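Side-chain contacts in ADP-ribosyltransferase (Staphylococcus aureus, PDB 1OJQ), which probably transfers ADP-ribose from NAD+ to a protein substrate, as a C3-type mono-ADP-ribosyltransferase exoenzyme: residues T37-S40 / S41-N44; R100-L103 / H104-Q107; S120-N123 / N124-S128; E157-K160 / G161-A164. All blocks are in the same frame, centred on the assembly; numbering follows the deposited sequence.

Overall arrangement
The four contacts follow one another along a single chain. Contact 1 links helix 27-38 to helix 41-49, two helices that carry the NAD-binding residues Thr37 and Arg48. Contacts 2 and 3 lie on consecutive helices, 100-106 and 116-126, with centres about 15 Å apart; they touch through the Asp102-Lys121 salt bridge and through Leu106 packing on Leu122. Contact 4 turns the chain after strand 152-158 of the five-stranded mixed sheet, about 34 Å from contact 2, centre to centre. Contacts 1 and 3, with about 31 Å between centres, lie on opposite sides of the chain's centre. Contact 1 thus belongs to the NAD-binding region, contacts 2 and 3 to a helical pair beside the sheet, and contact 4 to the passage between the two sheets.

Contact 1: residues T37-S40 / S41-N44; sequences TKNS and SPIN
The side chain of Asn39 crosses the ring of Pro42 at about a right angle, its amide lying against the CG-CD side of the pyrrolidine. Asn39 OD1 comes within 3.6 Å of Pro42 CD, while Asn39 ND2 sits 3.7 Å from Pro42 CG. With CG anti to the backbone N (chi1 -163°), the Asn39 side chain reaches forward along the chain to the start of the next helix. A water there accepts from Ser41 N at 3.1 Å, giving this backbone N-H at the helix start a partner. The same water lies only 2.4 Å from Asn39 OD1, so short that a bond between them is doubtful. The carbonyl of Ser40 supplies the backbone link. Its O accepts from Asn44 N at 2.8 Å in an almost straight bond (N-H...O 175°) and from Ile43 N at 3.1 Å, the latter donor standing above the carbonyl plane. Asn44 CB also rests against Ser40 O, at 3.3 Å. Asn39 is the first residue past helix 27-38 to leave helical geometry, and Ser40 leads into helix 41-49. Around this junction, Thr37, an NAD-binding residue, bonds through OG1 to Tyr34 O and Ala174 N, and Ile43 packs on Tyr136.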
ATOM      1  N   THR A  37       1.102   1.702 -13.271  1.00  6.24           N
ATOM      2  CA  THR A  37       2.406   1.336 -12.725  1.00  7.07           C
ATOM      3  C   THR A  37       3.534   2.168 -13.333  1.00 11.99           C
ATOM      4  O   THR A  37       4.503   2.417 -12.619  1.00 12.72           O
ATOM      5  CB  THR A  37       2.769  -0.146 -12.915  1.00 10.04           C
ATOM      6  OG1 THR A  37       2.982  -0.437 -14.310  1.00  8.13           O
ATOM      7  CG2 THR A  37       1.648  -1.042 -12.404  1.00  8.27           C
ATOM      8  N   LYS A  38       3.419   2.608 -14.575  1.00  8.48           N
ATOM      9  CA  LYS A  38       4.403   3.434 -15.247  1.00 11.77           C
ATOM     10  C   LYS A  38       4.521   4.852 -14.683  1.00 10.05           C
ATOM     11  O   LYS A  38       5.601   5.415 -14.669  1.00 13.08           O
ATOM     12  CB  LYS A  38       4.008   3.661 -16.716  1.00  9.93           C
ATOM     13  CG  LYS A  38       3.920   2.456 -17.609  1.00 20.73           C
ATOM     14  CD  LYS A  38       3.444   2.915 -18.988  1.00 31.35           C
ATOM     15  CE  LYS A  38       4.604   3.443 -19.816  1.00 23.20           C
ATOM     16  NZ  LYS A  38       4.109   3.943 -21.139  1.00 13.39           N
ATOM     17  N   ASN A  39       3.376   5.396 -14.303  1.00 14.05           N
ATOM     18  CA  ASN A  39       3.163   6.831 -14.120  1.00 21.29           C
ATOM     19  C   ASN A  39       1.856   7.097 -13.372  1.00  9.64           C
ATOM     20  O   ASN A  39       0.843   7.360 -14.016  1.00 16.97           O
ATOM     21  CB  ASN A  39       3.116   7.470 -15.499  1.00 22.51           C
ATOM     22  CG  ASN A  39       3.306   8.965 -15.590  1.00 35.09           C
ATOM     23  OD1 ASN A  39       3.869   9.618 -14.706  1.00 44.80           O
ATOM     24  ND2 ASN A  39       2.835   9.521 -16.715  1.00 32.49           N
ATOM     25  N   SER A  40       1.923   6.998 -12.063  1.00 12.71           N
ATOM     26  CA  SER A  40       0.732   7.156 -11.227  1.00 10.73           C
ATOM     27  C   SER A  40       0.463   8.607 -10.895  1.00  9.90           C
ATOM     28  O   SER A  40      -0.661   8.948 -10.571  1.00  8.08           O
ATOM     29  CB  SER A  40       0.895   6.363  -9.935  1.00 15.14           C
ATOM     30  OG  SER A  40       1.987   6.873  -9.177  1.00 17.98           O
ATOM     31  N   SER A  41       1.490   9.463 -10.950  1.00  9.76           N
ATOM     32  CA  SER A  41       1.250  10.841 -10.499  1.00 12.71           C
ATOM     33  C   SER A  41       0.144  11.569 -11.243  1.00  7.50           C
ATOM     34  O   SER A  41      -0.566  12.341 -10.585  1.00  7.55           O
ATOM     35  CB  SER A  41       2.551  11.662 -10.540  1.00 11.49           C
ATOM     36  OG  SER A  41       2.980  11.916 -11.860  1.00 20.49           O
ATOM     37  N   PRO A  42      -0.098  11.448 -12.540  1.00  8.95           N
ATOM     38  CA  PRO A  42      -1.186  12.227 -13.150  1.00  9.56           C
ATOM     39  C   PRO A  42      -2.587  11.888 -12.648  1.00  9.27           C
ATOM     40  O   PRO A  42      -3.550  12.625 -12.885  1.00 11.31           O
ATOM     41  CB  PRO A  42      -1.118  11.821 -14.631  1.00 13.68           C
ATOM     42  CG  PRO A  42       0.321  11.433 -14.796  1.00 18.51           C
ATOM     43  CD  PRO A  42       0.624  10.640 -13.550  1.00 12.51           C
ATOM     44  N   ILE A  43      -2.692  10.750 -11.977  1.00  8.75           N
ATOM     45  CA  ILE A  43      -3.929  10.303 -11.341  1.00  6.26           C
ATOM     46  C   ILE A  43      -3.881  10.567  -9.847  1.00  9.02           C
ATOM     47  O   ILE A  43      -4.805  11.101  -9.241  1.00 12.39           O
ATOM     48  CB  ILE A  43      -4.122   8.805 -11.651  1.00  6.64           C
ATOM     49  CG1 ILE A  43      -4.526   8.598 -13.115  1.00  9.73           C
ATOM     50  CG2 ILE A  43      -5.081   8.141 -10.663  1.00  7.18           C
ATOM     51  CD1 ILE A  43      -4.293   7.193 -13.617  1.00 13.15           C
ATOM     52  N   ASN A  44      -2.765  10.162  -9.236  1.00  6.33           N
ATOM     53  CA  ASN A  44      -2.615  10.335  -7.787  1.00  6.15           C
ATOM     54  C   ASN A  44      -2.779  11.772  -7.355  1.00  8.80           C
ATOM     55  O   ASN A  44      -3.537  12.116  -6.451  1.00  9.45           O
ATOM     56  CB  ASN A  44      -1.235   9.821  -7.391  1.00 11.72           C
ATOM     57  CG  ASN A  44      -0.838   9.986  -5.946  1.00 16.22           C
ATOM     58  OD1 ASN A  44      -1.413  10.726  -5.153  1.00 54.95           O
ATOM     59  ND2 ASN A  44       0.239   9.270  -5.563  1.00 22.45           N
TER
HETATM   60  O   HOH W   1       4.273   9.395 -12.324  1.00 21.01           O

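Contact 2: residues R100-L103 / H104-Q107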
ATOM      1  N   ARG A 100       8.548  18.308  13.314  1.00  4.26           N
ATOM      2  CA  ARG A 100       9.714  18.277  12.430  1.00  5.11           C
ATOM      3  C   ARG A 100      10.984  17.897  13.175  1.00  5.19           C
ATOM      4  O   ARG A 100      11.840  17.188  12.647  1.00  7.58           O
ATOM      5  CB  ARG A 100       9.916  19.653  11.783  1.00  3.94           C
ATOM      6  CG  ARG A 100      11.241  19.789  11.036  1.00  8.48           C
ATOM      7  CD  ARG A 100      11.204  18.945   9.758  1.00 11.56           C
ATOM      8  NE  ARG A 100      12.476  19.018   9.037  1.00 14.12           N
ATOM      9  CZ  ARG A 100      13.475  18.142   9.156  1.00 22.50           C
ATOM     10  NH1 ARG A 100      13.423  17.089   9.966  1.00 17.79           N
ATOM     11  NH2 ARG A 100      14.592  18.302   8.444  1.00 21.66           N
ATOM     12  N   GLU A 101      11.132  18.380  14.419  1.00  7.19           N
ATOM     13  CA  GLU A 101      12.349  18.016  15.158  1.00  4.68           C
ATOM     14  C   GLU A 101      12.314  16.554  15.574  1.00  6.21           C
ATOM     15  O   GLU A 101      13.371  15.920  15.592  1.00  8.50           O
ATOM     16  CB  GLU A 101      12.561  18.905  16.388  1.00  5.99           C
ATOM     17  CG  GLU A 101      13.966  18.763  16.958  1.00  3.03           C
ATOM     18  CD  GLU A 101      15.030  19.351  16.042  1.00  8.30           C
ATOM     19  OE1 GLU A 101      16.223  19.253  16.411  1.00  9.99           O
ATOM     20  OE2 GLU A 101      14.729  19.916  14.970  1.00  9.22           O
ATOM     21  N   ASP A 102      11.132  16.018  15.909  1.00  6.13           N
ATOM     22  CA  ASP A 102      11.025  14.585  16.161  1.00  7.38           C
ATOM     23  C   ASP A 102      11.552  13.808  14.951  1.00  8.09           C
ATOM     24  O   ASP A 102      12.334  12.865  15.097  1.00  9.96           O
ATOM     25  CB  ASP A 102       9.603  14.128  16.466  1.00  3.54           C
ATOM     26  CG  ASP A 102       9.071  14.671  17.778  1.00 10.10           C
ATOM     27  OD1 ASP A 102       9.885  14.940  18.690  1.00 11.49           O
ATOM     28  OD2 ASP A 102       7.831  14.823  17.878  1.00 11.08           O
ATOM     29  N   LEU A 103      11.112  14.242  13.770  1.00  6.22           N
ATOM     30  CA  LEU A 103      11.540  13.567  12.546  1.00  7.70           C
ATOM     31  C   LEU A 103      13.039  13.708  12.329  1.00  4.17           C
ATOM     32  O   LEU A 103      13.714  12.764  11.899  1.00  6.89           O
ATOM     33  CB  LEU A 103      10.807  14.172  11.348  1.00  9.34           C
ATOM     34  CG  LEU A 103      10.892  13.387  10.041  1.00 17.52           C
ATOM     35  CD1 LEU A 103      10.436  11.950  10.254  1.00 27.02           C
ATOM     36  CD2 LEU A 103      10.050  14.066   8.966  1.00 13.24           C
ATOM     37  N   HIS A 104      13.511  14.934  12.606  1.00  7.44           N
ATOM     38  CA  HIS A 104      14.945  15.179  12.446  1.00 10.87           C
ATOM     39  C   HIS A 104      15.754  14.255  13.348  1.00 11.30           C
ATOM     40  O   HIS A 104      16.740  13.649  12.923  1.00 12.08           O
ATOM     41  CB  HIS A 104      15.277  16.640  12.760  1.00  5.50           C
ATOM     42  CG  HIS A 104      16.757  16.905  12.814  1.00  8.10           C
ATOM     43  ND1 HIS A 104      17.558  16.880  11.691  1.00 13.48           N
ATOM     44  CD2 HIS A 104      17.558  17.221  13.859  1.00 11.58           C
ATOM     45  CE1 HIS A 104      18.805  17.166  12.060  1.00 16.61           C
ATOM     46  NE2 HIS A 104      18.835  17.375  13.372  1.00 13.51           N
ATOM     47  N   MET A 105      15.310  14.153  14.603  1.00  5.88           N
ATOM     48  CA  MET A 105      16.008  13.271  15.548  1.00 10.49           C
ATOM     49  C   MET A 105      15.822  11.799  15.182  1.00  9.04           C
ATOM     50  O   MET A 105      16.738  10.999  15.379  1.00 11.59           O
ATOM     51  CB  MET A 105      15.535  13.514  16.978  1.00  6.46           C
ATOM     52  CG  MET A 105      15.868  14.930  17.462  1.00  8.80           C
ATOM     53  SD  MET A 105      15.385  15.171  19.182  1.00 14.66           S
ATOM     54  CE  MET A 105      13.595  15.213  19.073  1.00 10.98           C
ATOM     55  N   LEU A 106      14.644  11.453  14.661  1.00  6.79           N
ATOM     56  CA  LEU A 106      14.401  10.064  14.262  1.00 11.54           C
ATOM     57  C   LEU A 106      15.432   9.592  13.240  1.00 11.07           C
ATOM     58  O   LEU A 106      15.933   8.458  13.304  1.00  9.06           O
ATOM     59  CB  LEU A 106      12.985   9.897  13.691  1.00  9.01           C
ATOM     60  CG  LEU A 106      12.558   8.442  13.420  1.00  8.67           C
ATOM     61  CD1 LEU A 106      12.601   7.607  14.694  1.00 10.22           C
ATOM     62  CD2 LEU A 106      11.169   8.377  12.797  1.00  9.76           C
ATOM     63  N   GLN A 107      15.745  10.462  12.275  1.00 10.78           N
ATOM     64  CA  GLN A 107      16.607  10.018  11.169  1.00 12.60           C
ATOM     65  C   GLN A 107      18.071  10.096  11.560  1.00 10.75           C
ATOM     66  O   GLN A 107      18.897   9.660  10.761  1.00 17.92           O
ATOM     67  CB  GLN A 107      16.343  10.800   9.884  1.00 12.03           C
ATOM     68  CG  GLN A 107      16.547  12.287   9.904  1.00 18.41           C
ATOM     69  CD  GLN A 107      17.953  12.793   9.664  1.00 23.22           C
ATOM     70  OE1 GLN A 107      18.428  13.654  10.417  1.00 21.91           O
ATOM     71  NE2 GLN A 107      18.646  12.297   8.645  1.00 15.38           N
TER
HETATM   72  O   HOH W   2      16.829  16.632   8.972  1.00 30.74           O
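Arg100 passes its guanidinium across the base of the His104 side chain, with Arg100 NH1 3.4 Å from His104 CB. The chain extends from CG anti to the backbone N and then bends at chi2 (71°), which folds the group forward along the helix. The guanidinium and imidazole planes stand 69° apart, yet one water meets both at their edges: it accepts from Arg100 NH2 at 2.8 Å and is hydrogen-bonded to His104 ND1 at 2.8 Å. Glu101 runs alongside His104, pointing the same way, its OE1 3.5 Å from His104 CD2 and the carboxylate turned 38° from the ring. On the side facing helix 116-126, Met105 CE comes 3.7 Å from Asp102 OD1. Asp102 OD2 is held by a salt bridge to Lys121. Leu103 meets Leu106 methyl to methyl, CD1 to CD2 at 4.4 Å; Leu103 also packs on Leu89, and Leu106 on Leu118. Successive i to i+4 bonds, among them Leu106 N to Asp102 O at 2.7 Å, mark a short alpha-helix. It is amphipathic, the leucines packing inward while Arg100, Glu101 and His104 lie on the more exposed side. Asp102 OD2, at N3, also accepts from the N-cap Thr99 N, one half of a capping box.

Contact 3: residues S120-N123 / N124-S128; sequences SKLN and NLMNS
A chi1 of 85° places CG of Asn127 between its backbone N and carbonyl carbon, folding the amide back over the last turn of the helix toward Asn123 O. Asn127 ND2 donates to that oxygen at 2.8 Å, nearly straight (N-H...O 167°), with the acceptor in the amide plane. The backbone N of Asn127 bonds to the same Asn123 O at 2.9 Å, from the opposite face of the carbonyl plane; Met126 N adds a weak third hydrogen bond. At its other end the amide accepts through Asn127 OD1 from Ser128 OG at 2.8 Å, so both ends of the group are fixed. One turn back, Lys121 and Leu125 cross at a slant, Lys121 CG lying 3.9 Å from Leu125 CD1; Lys121 NZ has its partner in Asp102. Leu122 and Met126 run side by side, Leu122 CD2 at 4.1 Å from Met126 SD. Where Asn127 leaves helical geometry, the doubled bonding to Asn123 O satisfies a carbonyl of the final turn with a backbone and a side-chain donor, while Leu122 and Met126 packing on Val194, and the bond of Asn123 OD1 to Val194 N, join the helix to strand 187-196.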
ATOM      1  N   SER A 120       8.242   4.923  20.261  1.00  8.05           N
ATOM      2  CA  SER A 120       7.164   4.858  21.244  1.00  9.98           C
ATOM      3  C   SER A 120       6.227   6.038  21.097  1.00 11.46           C
ATOM      4  O   SER A 120       4.998   5.924  21.194  1.00 11.64           O
ATOM      5  CB  SER A 120       7.748   4.791  22.656  0.50  8.34           C
ATOM      6  OG  SER A 120       8.164   3.453  22.894  0.50  8.67           O
ATOM      7  N   LYS A 121       6.794   7.219  20.846  1.00 10.45           N
ATOM      8  CA  LYS A 121       5.946   8.391  20.607  1.00 10.34           C
ATOM      9  C   LYS A 121       5.043   8.176  19.403  1.00 12.07           C
ATOM     10  O   LYS A 121       3.843   8.491  19.381  1.00 13.10           O
ATOM     11  CB  LYS A 121       6.834   9.634  20.396  1.00  8.24           C
ATOM     12  CG  LYS A 121       6.045  10.921  20.243  1.00  9.89           C
ATOM     13  CD  LYS A 121       6.911  12.172  20.339  1.00  9.70           C
ATOM     14  CE  LYS A 121       6.034  13.413  20.426  1.00  9.48           C
ATOM     15  NZ  LYS A 121       6.831  14.667  20.434  1.00  8.72           N
ATOM     16  N   LEU A 122       5.627   7.628  18.332  1.00  6.57           N
ATOM     17  CA  LEU A 122       4.868   7.375  17.106  1.00  9.66           C
ATOM     18  C   LEU A 122       3.681   6.455  17.400  1.00 11.20           C
ATOM     19  O   LEU A 122       2.556   6.691  16.961  1.00 11.88           O
ATOM     20  CB  LEU A 122       5.753   6.754  16.029  1.00  9.08           C
ATOM     21  CG  LEU A 122       6.531   7.676  15.089  1.00 13.52           C
ATOM     22  CD1 LEU A 122       7.410   6.825  14.175  1.00  6.95           C
ATOM     23  CD2 LEU A 122       5.619   8.570  14.253  1.00 15.83           C
ATOM     24  N   ASN A 123       3.932   5.388  18.146  1.00  8.98           N
ATOM     25  CA  ASN A 123       2.862   4.466  18.509  1.00  4.07           C
ATOM     26  C   ASN A 123       1.763   5.193  19.261  1.00 10.11           C
ATOM     27  O   ASN A 123       0.559   5.063  19.101  1.00  9.03           O
ATOM     28  CB  ASN A 123       3.425   3.336  19.379  1.00  4.95           C
ATOM     29  CG  ASN A 123       2.299   2.404  19.802  1.00 12.13           C
ATOM     30  OD1 ASN A 123       1.917   1.555  18.986  1.00 12.74           O
ATOM     31  ND2 ASN A 123       1.763   2.550  21.001  1.00 11.29           N
ATOM     32  N   ASN A 124       2.219   6.050  20.187  1.00 10.66           N
ATOM     33  CA  ASN A 124       1.248   6.795  20.985  1.00 15.14           C
ATOM     34  C   ASN A 124       0.437   7.736  20.104  1.00 11.85           C
ATOM     35  O   ASN A 124      -0.758   7.924  20.355  1.00 13.47           O
ATOM     36  CB  ASN A 124       1.942   7.571  22.112  1.00 16.31           C
ATOM     37  CG  ASN A 124       0.959   8.546  22.745  1.00 25.40           C
ATOM     38  OD1 ASN A 124       0.861   9.699  22.328  1.00 28.20           O
ATOM     39  ND2 ASN A 124       0.237   8.037  23.735  1.00 24.22           N
ATOM     40  N   LEU A 125       1.019   8.312  19.064  1.00  9.48           N
ATOM     41  CA  LEU A 125       0.358   9.238  18.154  1.00  8.23           C
ATOM     42  C   LEU A 125      -0.372   8.571  16.985  1.00 11.83           C
ATOM     43  O   LEU A 125      -1.237   9.214  16.365  1.00  9.94           O
ATOM     44  CB  LEU A 125       1.385  10.225  17.571  1.00  8.63           C
ATOM     45  CG  LEU A 125       2.064  11.107  18.629  1.00 14.28           C
ATOM     46  CD1 LEU A 125       3.124  11.972  17.960  1.00 15.64           C
ATOM     47  CD2 LEU A 125       1.019  11.925  19.379  1.00 10.66           C
ATOM     48  N   MET A 126      -0.052   7.309  16.662  1.00  7.33           N
ATOM     49  CA  MET A 126      -0.775   6.729  15.524  1.00  6.98           C
ATOM     50  C   MET A 126      -1.732   5.606  15.918  1.00  6.47           C
ATOM     51  O   MET A 126      -2.654   5.303  15.140  1.00  6.60           O
ATOM     52  CB  MET A 126       0.234   6.230  14.482  1.00  8.77           C
ATOM     53  CG  MET A 126       1.212   7.303  14.024  1.00  7.21           C
ATOM     54  SD  MET A 126       2.300   6.601  12.741  1.00 12.15           S
ATOM     55  CE  MET A 126       1.056   6.225  11.490  1.00 12.78           C
ATOM     56  N   ASN A 127      -1.556   4.980  17.076  1.00  3.79           N
ATOM     57  CA  ASN A 127      -2.436   3.844  17.367  1.00  6.89           C
ATOM     58  C   ASN A 127      -3.892   4.280  17.475  1.00  5.67           C
ATOM     59  O   ASN A 127      -4.221   5.393  17.892  1.00  6.49           O
ATOM     60  CB  ASN A 127      -2.006   3.121  18.648  1.00 12.94           C
ATOM     61  CG  ASN A 127      -2.604   3.784  19.873  1.00 17.81           C
ATOM     62  OD1 ASN A 127      -3.744   3.469  20.250  1.00 16.46           O
ATOM     63  ND2 ASN A 127      -1.825   4.686  20.459  1.00 14.26           N
ATOM     64  N   SER A 128      -4.745   3.349  17.056  1.00  5.25           N
ATOM     65  CA  SER A 128      -6.176   3.559  17.050  1.00  6.26           C
ATOM     66  C   SER A 128      -6.605   4.706  16.139  1.00 13.96           C
ATOM     67  O   SER A 128      -7.726   5.204  16.335  1.00 18.52           O
ATOM     68  CB  SER A 128      -6.675   3.806  18.483  1.00  7.12           C
ATOM     69  OG  SER A 128      -6.292   2.764  19.374  1.00  9.32           O
TER

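Contact 4: residues E157-K160 / G161-A164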
ATOM      1  N   GLU A 157      -3.329  -5.588   7.203  1.00  5.51           N
ATOM      2  CA  GLU A 157      -4.188  -6.773   7.135  1.00  6.84           C
ATOM      3  C   GLU A 157      -5.406  -6.484   6.257  1.00  6.10           C
ATOM      4  O   GLU A 157      -6.211  -5.618   6.592  1.00  6.78           O
ATOM      5  CB  GLU A 157      -4.657  -7.178   8.534  1.00 11.43           C
ATOM      6  CG  GLU A 157      -5.300  -8.561   8.582  1.00 11.11           C
ATOM      7  CD  GLU A 157      -6.065  -8.752   9.885  1.00 21.01           C
ATOM      8  OE1 GLU A 157      -7.041  -9.521   9.933  1.00 44.48           O
ATOM      9  OE2 GLU A 157      -5.695  -8.116  10.887  1.00 26.64           O
ATOM     10  N   LEU A 158      -5.577  -7.186   5.144  1.00  5.21           N
ATOM     11  CA  LEU A 158      -6.723  -6.996   4.278  1.00  4.12           C
ATOM     12  C   LEU A 158      -7.806  -8.015   4.630  1.00  7.05           C
ATOM     13  O   LEU A 158      -7.476  -9.204   4.661  1.00  8.79           O
ATOM     14  CB  LEU A 158      -6.372  -7.233   2.810  1.00  8.99           C
ATOM     15  CG  LEU A 158      -5.225  -6.412   2.238  1.00 10.28           C
ATOM     16  CD1 LEU A 158      -5.074  -6.702   0.755  1.00 13.47           C
ATOM     17  CD2 LEU A 158      -5.464  -4.929   2.508  1.00  8.39           C
ATOM     18  N   PRO A 159      -9.016  -7.590   4.870  1.00  5.04           N
ATOM     19  CA  PRO A 159     -10.089  -8.563   5.144  1.00  6.67           C
ATOM     20  C   PRO A 159     -10.343  -9.500   3.974  1.00 13.69           C
ATOM     21  O   PRO A 159     -10.181  -9.147   2.803  1.00 11.29           O
ATOM     22  CB  PRO A 159     -11.321  -7.674   5.326  1.00  8.25           C
ATOM     23  CG  PRO A 159     -10.800  -6.318   5.682  1.00 11.88           C
ATOM     24  CD  PRO A 159      -9.494  -6.192   4.949  1.00  6.40           C
ATOM     25  N   LYS A 160     -10.759 -10.726   4.276  1.00  5.97           N
ATOM     26  CA  LYS A 160     -11.172 -11.598   3.178  1.00  5.11           C
ATOM     27  C   LYS A 160     -12.327 -10.958   2.432  1.00  6.89           C
ATOM     28  O   LYS A 160     -13.260 -10.369   2.990  1.00  9.48           O
ATOM     29  CB  LYS A 160     -11.535 -12.956   3.771  1.00  6.98           C
ATOM     30  CG  LYS A 160     -12.051 -13.947   2.754  1.00 10.74           C
ATOM     31  CD  LYS A 160     -12.466 -15.275   3.390  1.00 14.93           C
ATOM     32  CE  LYS A 160     -12.929 -16.193   2.243  1.00 15.69           C
ATOM     33  NZ  LYS A 160     -12.958 -17.599   2.740  1.00 23.48           N
ATOM     34  N   GLY A 161     -12.271 -11.071   1.114  1.00  6.83           N
ATOM     35  CA  GLY A 161     -13.358 -10.579   0.287  1.00  8.94           C
ATOM     36  C   GLY A 161     -13.313  -9.099  -0.024  1.00 11.52           C
ATOM     37  O   GLY A 161     -14.266  -8.565  -0.604  1.00  9.94           O
ATOM     38  N   THR A 162     -12.233  -8.405   0.336  1.00  7.47           N
ATOM     39  CA  THR A 162     -12.113  -6.984  -0.031  1.00  6.81           C
ATOM     40  C   THR A 162     -11.574  -6.838  -1.456  1.00  8.42           C
ATOM     41  O   THR A 162     -10.865  -7.714  -1.982  1.00  6.46           O
ATOM     42  CB  THR A 162     -11.233  -6.269   1.019  1.00  8.57           C
ATOM     43  OG1 THR A 162     -11.478  -4.865   0.993  1.00  7.44           O
ATOM     44  CG2 THR A 162      -9.745  -6.450   0.719  1.00  9.26           C
ATOM     45  N   LYS A 163     -11.908  -5.721  -2.112  1.00  7.97           N
ATOM     46  CA  LYS A 163     -11.437  -5.506  -3.484  1.00  7.77           C
ATOM     47  C   LYS A 163      -9.921  -5.388  -3.505  1.00  8.19           C
ATOM     48  O   LYS A 163      -9.351  -4.633  -2.709  1.00  6.60           O
ATOM     49  CB  LYS A 163     -12.058  -4.245  -4.072  1.00  6.07           C
ATOM     50  CG  LYS A 163     -13.552  -4.365  -4.352  1.00 11.19           C
ATOM     51  CD  LYS A 163     -14.093  -3.066  -4.930  1.00 14.76           C
ATOM     52  CE  LYS A 163     -15.588  -3.139  -5.172  1.00 29.21           C
ATOM     53  NZ  LYS A 163     -16.344  -3.548  -3.948  1.00 32.86           N
ATOM     54  N   ALA A 164      -9.266  -6.105  -4.402  1.00  5.79           N
ATOM     55  CA  ALA A 164      -7.804  -6.009  -4.519  1.00 10.72           C
ATOM     56  C   ALA A 164      -7.346  -6.608  -5.848  1.00  7.86           C
ATOM     57  O   ALA A 164      -7.880  -7.647  -6.246  1.00  8.40           O
ATOM     58  CB  ALA A 164      -7.141  -6.734  -3.363  1.00  8.42           C
TER
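Thr162 folds back over Pro159 in a type II beta turn, Pro159 to Thr162, that reverses the chain just after strand 152-158. One backbone hydrogen bond closes the turn, Thr162 N to Pro159 O at 3.3 Å, with the donor 44° above the carbonyl plane. Thr77 reinforces it from outside: its OG1 donates to Pro159 O, and backbone bonds tie Gly161 and Thr162 to the same residue. Lys160 and Gly161 occupy the two central positions, and Gly161 takes a positive phi of 83° at which a side chain would collide with the carbonyl O of Lys160. Lys160 has an extended chain; its CB points away from the following segment, though CG lies 3.3 Å from Gly161 N. Apolar contact falls to the threonine methyl. In Thr162 the hydroxyl is anti to the backbone N (chi1 -159°), which puts OG1 toward Lys212 N, its hydrogen-bond partner, and leaves CG2 facing the strand end. That methyl touches Leu158 CB at 4.0 Å and stands 4.2 Å from Pro159 CD. Leu158 packs on Val81, Val83 and Val209 of the adjoining strands and on Leu183 of the second sheet, so the chain leaves the five-stranded sheet where the two sheets meet; Ala164 touches Val181 and Leu183. The methyl's closest approach within the turn is to a polar atom: Thr162 CG2 sits 3.4 Å from Pro159 O.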